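Local structure of protease Do-like 8, chloroplastic (Arabidopsis thaliana, 4IC6) at residues V79-V84 with A124-V129; Q154-I159 with G206-S211; V171-G176 with Q194-I199. The protein probably acts as a serine endopeptidase of the HtrA (Deg) type in the thylakoids of the chloroplast. The protein carries 1 engineered substitution. All coordinates share one frame; numbering follows the deposited sequence.

Contact 1: V79-V84 with A124-V129; sequences VTNYHV and AKDLAV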
loop_
_atom_site.group_PDB
_atom_site.type_symbol
_atom_site.label_atom_id
_atom_site.label_comp_id
_atom_site.label_asym_id
_atom_site.label_seq_id
_atom_site.Cartn_x
_atom_site.Cartn_y
_atom_site.Cartn_z
ATOM N N VAL A 79 13.868 -11.961 32.146
ATOM C CA VAL A 79 14.368 -12.130 30.782
ATOM C C VAL A 79 13.330 -11.678 29.755
ATOM O O VAL A 79 12.136 -11.978 29.896
ATOM C CB VAL A 79 14.764 -13.593 30.503
ATOM C CG1 VAL A 79 15.119 -13.801 29.016
ATOM C CG2 VAL A 79 15.919 -13.995 31.382
ATOM N N THR A 80 13.782 -10.939 28.741
ATOM C CA THR A 80 12.890 -10.447 27.684
ATOM C C THR A 80 13.665 -10.265 26.380
ATOM O O THR A 80 14.869 -10.529 26.331
ATOM C CB THR A 80 12.246 -9.098 28.092
ATOM O OG1 THR A 80 11.167 -8.770 27.205
ATOM C CG2 THR A 80 13.291 -7.982 28.067
ATOM N N ASN A 81 12.988 -9.811 25.328
ATOM C CA ASN A 81 13.696 -9.404 24.117
ATOM C C ASN A 81 14.414 -8.070 24.318
ATOM O O ASN A 81 13.933 -7.175 25.030
ATOM C CB ASN A 81 12.750 -9.242 22.925
ATOM C CG ASN A 81 12.239 -10.561 22.391
ATOM O OD1 ASN A 81 11.032 -10.742 22.229
ATOM N ND2 ASN A 81 13.148 -11.485 22.105
ATOM N N TYR A 82 15.565 -7.946 23.666
ATOM C CA TYR A 82 16.269 -6.686 23.537
ATOM C C TYR A 82 15.262 -5.683 22.972
ATOM O O TYR A 82 15.154 -4.559 23.445
ATOM C CB TYR A 82 17.465 -6.878 22.591
ATOM C CG TYR A 82 18.359 -5.664 22.376
ATOM C CD1 TYR A 82 19.657 -5.638 22.872
ATOM C CD2 TYR A 82 17.926 -4.575 21.630
ATOM C CE1 TYR A 82 20.489 -4.540 22.661
ATOM C CE2 TYR A 82 18.749 -3.479 21.416
ATOM C CZ TYR A 82 20.029 -3.470 21.939
ATOM O OH TYR A 82 20.848 -2.382 21.734
ATOM N N HIS A 83 14.487 -6.119 21.985
ATOM C CA HIS A 83 13.532 -5.238 21.321
ATOM C C HIS A 83 12.414 -4.667 22.201
ATOM O O HIS A 83 11.946 -3.572 21.924
ATOM C CB HIS A 83 12.904 -5.921 20.085
ATOM C CG HIS A 83 12.050 -4.996 19.267
ATOM N ND1 HIS A 83 10.671 -5.072 19.247
ATOM C CD2 HIS A 83 12.379 -3.956 18.471
ATOM C CE1 HIS A 83 10.193 -4.120 18.461
ATOM N NE2 HIS A 83 11.209 -3.436 17.973
ATOM N N VAL A 84 11.968 -5.375 23.242
ATOM C CA VAL A 84 10.875 -4.810 24.032
ATOM C C VAL A 84 11.326 -3.563 24.810
ATOM O O VAL A 84 10.527 -2.668 25.087
ATOM C CB VAL A 84 10.153 -5.819 24.969
ATOM C CG1 VAL A 84 9.808 -7.116 24.237
ATOM C CG2 VAL A 84 10.937 -6.065 26.236
ATOM N N ALA A 124 22.524 -9.209 19.254
ATOM C CA ALA A 124 22.670 -10.327 18.319
ATOM C C ALA A 124 21.654 -11.443 18.561
ATOM O O ALA A 124 21.139 -12.024 17.615
ATOM C CB ALA A 124 24.095 -10.871 18.367
ATOM N N LYS A 125 21.364 -11.757 19.822
ATOM C CA LYS A 125 20.356 -12.774 20.135
ATOM C C LYS A 125 19.010 -12.189 20.580
ATOM O O LYS A 125 18.126 -12.931 21.007
ATOM C CB LYS A 125 20.883 -13.768 21.181
ATOM C CG LYS A 125 22.124 -14.551 20.741
ATOM C CD LYS A 125 21.805 -15.395 19.487
ATOM C CE LYS A 125 22.887 -16.437 19.204
ATOM N NZ LYS A 125 22.483 -17.367 18.090
ATOM N N ASP A 126 18.860 -10.870 20.453
ATOM C CA ASP A 126 17.632 -10.170 20.852
ATOM C C ASP A 126 17.186 -10.576 22.251
ATOM O O ASP A 126 16.047 -11.004 22.450
ATOM C CB ASP A 126 16.479 -10.439 19.865
ATOM C CG ASP A 126 15.339 -9.438 20.014
ATOM O OD1 ASP A 126 15.391 -8.599 20.950
ATOM O OD2 ASP A 126 14.388 -9.498 19.204
ATOM N N LEU A 127 18.089 -10.445 23.220
ATOM C CA LEU A 127 17.758 -10.747 24.604
ATOM C C LEU A 127 18.232 -9.649 25.527
ATOM O O LEU A 127 19.283 -9.044 25.301
ATOM C CB LEU A 127 18.375 -12.077 25.038
ATOM C CG LEU A 127 17.798 -13.282 24.298
ATOM C CD1 LEU A 127 18.687 -14.505 24.510
ATOM C CD2 LEU A 127 16.367 -13.530 24.774
ATOM N N ALA A 128 17.442 -9.394 26.563
ATOM C CA ALA A 128 17.793 -8.400 27.581
ATOM C C ALA A 128 17.437 -8.974 28.932
ATOM O O ALA A 128 16.514 -9.783 29.045
ATOM C CB ALA A 128 17.041 -7.099 27.348
ATOM N N VAL A 129 18.175 -8.562 29.958
ATOM C CA VAL A 129 17.898 -9.016 31.303
ATOM C C VAL A 129 17.702 -7.808 32.217
ATOM O O VAL A 129 18.534 -6.906 32.240
ATOM C CB VAL A 129 19.047 -9.907 31.826
ATOM C CG1 VAL A 129 18.757 -10.386 33.256
ATOM C CG2 VAL A 129 19.241 -11.099 30.902
#
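His83 and Asp126, the predicted histidine and aspartate of the charge relay, meet in the first barrel of a chymotrypsin-like protease, just beyond the paired strands 77-80 and 127-131. The antiparallel pairing ends on Thr80 and Ala128, a hydrogen-bonded pair in which Ala128 N donates to Thr80 O at 2.8 Å and Thr80 N returns a bond to Ala128 O. Beyond this pair the side chain and backbone of Asp126 take over. Its carbonyl is gripped first by the Asn81 amide: ND2 lies 3.0 Å from Asp126 O and approaches nearly along the C=O axis, with an almost straight N-H...O angle of 176°. The same ND2 is also hydrogen-bonded to Thr220 OG1, so two partners fix the amide. Tyr82 N adds a weak bond to Asp126 O at 3.3 Å. With CG anti to the backbone N (chi1 -164°), Asp126 carries its carboxylate across to the turn, where His83 N donates to the syn lone pair of OD1 at 2.8 Å. OD2 is bonded instead to Ser183 OG, and the His83 ring leads away, leaving ND1 5.8 Å from Asp126 OD2. The carboxylate thus holds the backbone of the histidine and not its imidazole in this structure. Asp126 and Leu127 both face Asp122 in a G1 beta bulge, where Asp126 takes a positive phi of 49°. The whole is the His-Asp half of a serine-protease triad, here in a form where the two side chains are not engaged.

Contact 2: Q154-I159 with G206-S211; sequences QQCLAI and GPLLDS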
loop_
_atom_site.group_PDB
_atom_site.type_symbol
_atom_site.label_atom_id
_atom_site.label_comp_id
_atom_site.label_asym_id
_atom_site.label_seq_id
_atom_site.Cartn_x
_atom_site.Cartn_y
_atom_site.Cartn_z
ATOM N N GLN A 154 5.342 -30.982 17.807
ATOM C CA GLN A 154 5.016 -30.875 19.230
ATOM C C GLN A 154 4.121 -29.673 19.474
ATOM O O GLN A 154 4.259 -28.649 18.810
ATOM C CB GLN A 154 6.282 -30.664 20.056
ATOM C CG GLN A 154 6.984 -31.912 20.450
ATOM C CD GLN A 154 8.164 -31.617 21.351
ATOM O OE1 GLN A 154 9.312 -31.886 20.994
ATOM N NE2 GLN A 154 7.883 -31.059 22.540
ATOM N N GLN A 155 3.248 -29.796 20.468
ATOM C CA GLN A 155 2.343 -28.721 20.856
ATOM C C GLN A 155 3.167 -27.641 21.544
ATOM O O GLN A 155 4.094 -27.945 22.312
ATOM C CB GLN A 155 1.315 -29.263 21.856
ATOM C CG GLN A 155 0.335 -28.218 22.399
ATOM C CD GLN A 155 -0.482 -28.774 23.557
ATOM O OE1 GLN A 155 0.071 -29.209 24.564
ATOM N NE2 GLN A 155 -1.800 -28.785 23.407
ATOM N N CYS A 156 2.867 -26.384 21.254
ATOM C CA CYS A 156 3.490 -25.280 21.996
ATOM C C CYS A 156 2.486 -24.187 22.358
ATOM O O CYS A 156 1.496 -23.973 21.646
ATOM C CB CYS A 156 4.680 -24.691 21.234
ATOM S SG CYS A 156 4.405 -24.213 19.517
ATOM N N LEU A 157 2.744 -23.502 23.472
ATOM C CA LEU A 157 1.885 -22.401 23.903
ATOM C C LEU A 157 2.706 -21.134 24.050
ATOM O O LEU A 157 3.750 -21.129 24.700
ATOM C CB LEU A 157 1.164 -22.690 25.232
ATOM C CG LEU A 157 1.064 -24.050 25.926
ATOM C CD1 LEU A 157 0.159 -23.900 27.160
ATOM C CD2 LEU A 157 0.555 -25.171 25.029
ATOM N N ALA A 158 2.229 -20.057 23.443
ATOM C CA ALA A 158 2.897 -18.769 23.534
ATOM C C ALA A 158 2.073 -17.883 24.474
ATOM O O ALA A 158 0.890 -17.620 24.206
ATOM C CB ALA A 158 3.000 -18.137 22.137
ATOM N N ILE A 159 2.680 -17.461 25.580
ATOM C CA ILE A 159 1.981 -16.686 26.600
ATOM C C ILE A 159 2.541 -15.264 26.598
ATOM O O ILE A 159 3.742 -15.059 26.422
ATOM C CB ILE A 159 2.116 -17.350 28.001
ATOM C CG1 ILE A 159 1.595 -18.790 27.951
ATOM C CG2 ILE A 159 1.401 -16.542 29.079
ATOM C CD1 ILE A 159 1.518 -19.495 29.295
ATOM N N GLY A 206 7.572 -12.879 25.709
ATOM C CA GLY A 206 7.012 -13.897 26.574
ATOM C C GLY A 206 7.529 -15.282 26.218
ATOM O O GLY A 206 8.290 -15.446 25.261
ATOM N N PRO A 207 7.139 -16.288 27.005
ATOM C CA PRO A 207 7.680 -17.632 26.822
ATOM C C PRO A 207 6.896 -18.404 25.789
ATOM O O PRO A 207 5.668 -18.257 25.710
ATOM C CB PRO A 207 7.437 -18.277 28.186
ATOM C CG PRO A 207 6.126 -17.659 28.633
ATOM C CD PRO A 207 6.180 -16.223 28.128
ATOM N N LEU A 208 7.611 -19.231 25.038
ATOM C CA LEU A 208 7.013 -20.325 24.302
ATOM C C LEU A 208 7.178 -21.575 25.152
ATOM O O LEU A 208 8.301 -21.930 25.505
ATOM C CB LEU A 208 7.733 -20.511 22.968
ATOM C CG LEU A 208 7.088 -21.539 22.039
ATOM C CD1 LEU A 208 5.713 -21.000 21.611
ATOM C CD2 LEU A 208 7.967 -21.802 20.819
ATOM N N LEU A 209 6.075 -22.253 25.479
ATOM C CA LEU A 209 6.159 -23.439 26.331
ATOM C C LEU A 209 5.856 -24.736 25.564
ATOM O O LEU A 209 5.090 -24.726 24.590
ATOM C CB LEU A 209 5.208 -23.320 27.527
ATOM C CG LEU A 209 5.344 -22.088 28.422
ATOM C CD1 LEU A 209 4.293 -22.181 29.517
ATOM C CD2 LEU A 209 6.757 -22.005 29.034
ATOM N N ASP A 210 6.459 -25.843 25.995
ATOM C CA ASP A 210 6.049 -27.151 25.468
ATOM C C ASP A 210 4.824 -27.685 26.228
ATOM O O ASP A 210 4.278 -27.004 27.120
ATOM C CB ASP A 210 7.220 -28.173 25.426
ATOM C CG ASP A 210 7.756 -28.547 26.814
ATOM O OD1 ASP A 210 7.078 -28.299 27.826
ATOM O OD2 ASP A 210 8.860 -29.128 26.883
ATOM N N SER A 211 4.379 -28.890 25.867
ATOM C CA SER A 211 3.181 -29.468 26.467
ATOM C C SER A 211 3.378 -29.792 27.939
ATOM O O SER A 211 2.408 -30.072 28.647
ATOM C CB SER A 211 2.726 -30.728 25.719
ATOM O OG SER A 211 3.748 -31.713 25.723
HETATM O O HOH W 1 5.106 -30.158 23.386
HETATM O O HOH W 2 9.817 -30.810 24.667
#
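Leu157 and Leu209 face each other as an antiparallel hydrogen-bonded pair, and the contact is tightest around them. Leu209 N donates to Leu157 O at 2.7 Å, and Leu157 N returns a bond to Leu209 O at 2.9 Å. One step on, Ile159 N meets Pro207 O at 3.1 Å, nearly straight at 171°. The side chains of Leu157 and Leu209 turn to one face of the sheet, where Ile159 CD1 touches Leu209 CD1 at 3.9 Å as the two chains pass at a slant. Leu34 and Asn38 of helix 26-39 pack on Leu157 and Leu209, and Val42 of strand 42-47 on Ile159. On the opposite face Leu208, its CG anti to the backbone N (chi1 -174°), sends CD1 back across the neighbouring strand. That methyl rests 3.9 Å from Cys156 CB and 4.0 Å from Ala158 CB. Strands 155-160 and 207-210 are the first and fourth of the six in the second barrel of the chymotrypsin fold, and their pairing closes it into a cylinder. Towards Gln154 and Ser211 the direct bonds give way to water. One water accepts from Gln154 NE2 and Ser211 N while donating to Gln155 O at 2.7 Å, so that Ser211 N and Gln155 O are joined through water and not directly. A second accepts from the same NE2 and donates to Asp210 OD2 at 2.9 Å, joining two side chains that lie alongside each other and point the same way, their amide and carboxylate planes 35° apart. Asp210 OD1 is taken by Lys212 N and Asn214 N, and Gln154 OE1 by Lys151 N. This wetter end also meets the second subunit, whose Glu28 bonds to Ser211 OG and Gln155 N.

Contact 3: V171-G176 with Q194-I199; sequences VGVISG and QTDAAI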
loop_
_atom_site.group_PDB
_atom_site.type_symbol
_atom_site.label_atom_id
_atom_site.label_comp_id
_atom_site.label_asym_id
_atom_site.label_seq_id
_atom_site.Cartn_x
_atom_site.Cartn_y
_atom_site.Cartn_z
ATOM N N VAL A 171 -1.785 -20.932 20.580
ATOM C CA VAL A 171 -1.383 -22.327 20.621
ATOM C C VAL A 171 -1.239 -22.852 19.207
ATOM O O VAL A 171 -2.101 -22.621 18.367
ATOM C CB VAL A 171 -2.445 -23.191 21.344
ATOM C CG1 VAL A 171 -2.127 -24.677 21.210
ATOM C CG2 VAL A 171 -2.557 -22.807 22.825
ATOM N N GLY A 172 -0.142 -23.552 18.951
ATOM C CA GLY A 172 0.028 -24.268 17.705
ATOM C C GLY A 172 1.039 -25.379 17.887
ATOM O O GLY A 172 1.158 -25.970 18.969
ATOM N N VAL A 173 1.760 -25.684 16.823
ATOM C CA VAL A 173 2.796 -26.698 16.903
ATOM C C VAL A 173 4.152 -26.116 16.584
ATOM O O VAL A 173 4.258 -25.049 15.980
ATOM C CB VAL A 173 2.544 -27.848 15.905
ATOM C CG1 VAL A 173 1.219 -28.528 16.227
ATOM C CG2 VAL A 173 2.546 -27.297 14.476
ATOM N N ILE A 174 5.193 -26.850 16.957
ATOM C CA ILE A 174 6.505 -26.563 16.425
ATOM C C ILE A 174 6.459 -26.857 14.918
ATOM O O ILE A 174 6.169 -27.984 14.499
ATOM C CB ILE A 174 7.585 -27.434 17.094
ATOM C CG1 ILE A 174 7.606 -27.192 18.605
ATOM C CG2 ILE A 174 8.945 -27.153 16.489
ATOM C CD1 ILE A 174 7.730 -25.708 18.999
ATOM N N SER A 175 6.761 -25.836 14.123
ATOM C CA SER A 175 6.563 -25.864 12.668
ATOM C C SER A 175 7.877 -26.078 11.940
ATOM O O SER A 175 7.907 -26.631 10.849
ATOM C CB SER A 175 5.963 -24.531 12.201
ATOM O OG SER A 175 6.030 -24.403 10.782
ATOM N N GLY A 176 8.968 -25.654 12.561
ATOM C CA GLY A 176 10.283 -25.775 11.947
ATOM C C GLY A 176 11.383 -25.528 12.959
ATOM O O GLY A 176 11.150 -24.937 14.022
ATOM N N GLN A 194 10.591 -22.226 14.695
ATOM C CA GLN A 194 9.386 -21.745 14.014
ATOM C C GLN A 194 8.143 -22.430 14.585
ATOM O O GLN A 194 8.120 -23.645 14.763
ATOM C CB GLN A 194 9.468 -21.978 12.491
ATOM C CG GLN A 194 8.351 -21.303 11.704
ATOM C CD GLN A 194 8.510 -21.534 10.200
ATOM O OE1 GLN A 194 9.266 -20.829 9.532
ATOM N NE2 GLN A 194 7.808 -22.526 9.673
ATOM N N THR A 195 7.088 -21.664 14.839
ATOM C CA THR A 195 5.836 -22.264 15.324
ATOM C C THR A 195 4.684 -21.693 14.520
ATOM O O THR A 195 4.817 -20.616 13.942
ATOM C CB THR A 195 5.595 -21.936 16.832
ATOM O OG1 THR A 195 4.326 -22.459 17.254
ATOM C CG2 THR A 195 5.599 -20.447 17.040
ATOM N N ASP A 196 3.567 -22.416 14.457
ATOM C CA ASP A 196 2.371 -21.841 13.869
ATOM C C ASP A 196 1.391 -21.298 14.916
ATOM O O ASP A 196 0.287 -20.889 14.564
ATOM C CB ASP A 196 1.703 -22.745 12.794
ATOM C CG ASP A 196 0.997 -23.975 13.363
ATOM O OD1 ASP A 196 0.996 -24.191 14.599
ATOM O OD2 ASP A 196 0.407 -24.760 12.536
ATOM N N ALA A 197 1.789 -21.287 16.192
ATOM C CA ALA A 197 1.117 -20.413 17.168
ATOM C C ALA A 197 1.363 -18.965 16.765
ATOM O O ALA A 197 2.475 -18.602 16.392
ATOM C CB ALA A 197 1.631 -20.662 18.609
ATOM N N ALA A 198 0.333 -18.130 16.843
ATOM C CA ALA A 198 0.493 -16.737 16.480
ATOM C C ALA A 198 1.468 -16.057 17.448
ATOM O O ALA A 198 1.315 -16.131 18.678
ATOM C CB ALA A 198 -0.841 -16.032 16.498
ATOM N N ILE A 199 2.471 -15.401 16.882
ATOM C CA ILE A 199 3.427 -14.635 17.669
ATOM C C ILE A 199 3.202 -13.193 17.301
ATOM O O ILE A 199 3.278 -12.832 16.131
ATOM C CB ILE A 199 4.877 -15.037 17.351
ATOM C CG1 ILE A 199 5.116 -16.518 17.753
ATOM C CG2 ILE A 199 5.861 -14.089 18.025
ATOM C CD1 ILE A 199 4.813 -16.838 19.243
HETATM O O HOH W 3 -2.182 -21.793 15.406
#
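Gln194 and Ser175 meet side chain to side chain at the bulged end of strand 168-176. Extended, with CG anti to the backbone N (chi1 -171°), Gln194 brings NE2 to Ser175 OG at 2.8 Å, the hydroxyl lying in the amide plane. On the backbone, Gln194 O accepts both Ser175 N, at 2.7 Å, and Gly176 N, at 3.1 Å, from the same face of its carbonyl plane: a classic beta bulge. An alanine at Gln194 would probably leave Ser175 OG without this donor and freer to turn, although Leu169 O of the second subunit would still hold it. At the other end Asp196 slants across Val173, its OD1 met end-on by Val173 N at 2.8 Å, and Asp196 N answers to Val173 O at 3.1 Å. OD1 also lies 3.3 Å from Gly172 CA, so close that any side chain at this glycine would collide with it. OD2 is hydrogen-bonded to Val171 N of the second subunit. With a backbone N-H on each oxygen, Asp196 is likely to be ionised, and one carboxylate joins the barrel strand to a neighbouring chain.

Overall arrangement
The three contacts divide between the two barrels of the protease domain: contact 1 belongs to the first, contacts 2 and 3 to the second. Contacts 2 and 3 have centres about 8 Å apart and share a sheet, since strands 155-160 and 168-176 are neighbours and Gln154 O lies 2.7 Å from Ile174 N, a probable hydrogen bond. Along the chain contact 3 is nested inside the loop that contact 2 closes. The centre of contact 1 is about 18 Å from that of contact 2, though their nearest atoms are about 5 Å apart. The predicted nucleophile position, engineered to Ala204, lies in the cleft between the two barrels, its side chain about 5 Å from that of Asn81 and about 12 Å from that of Thr195.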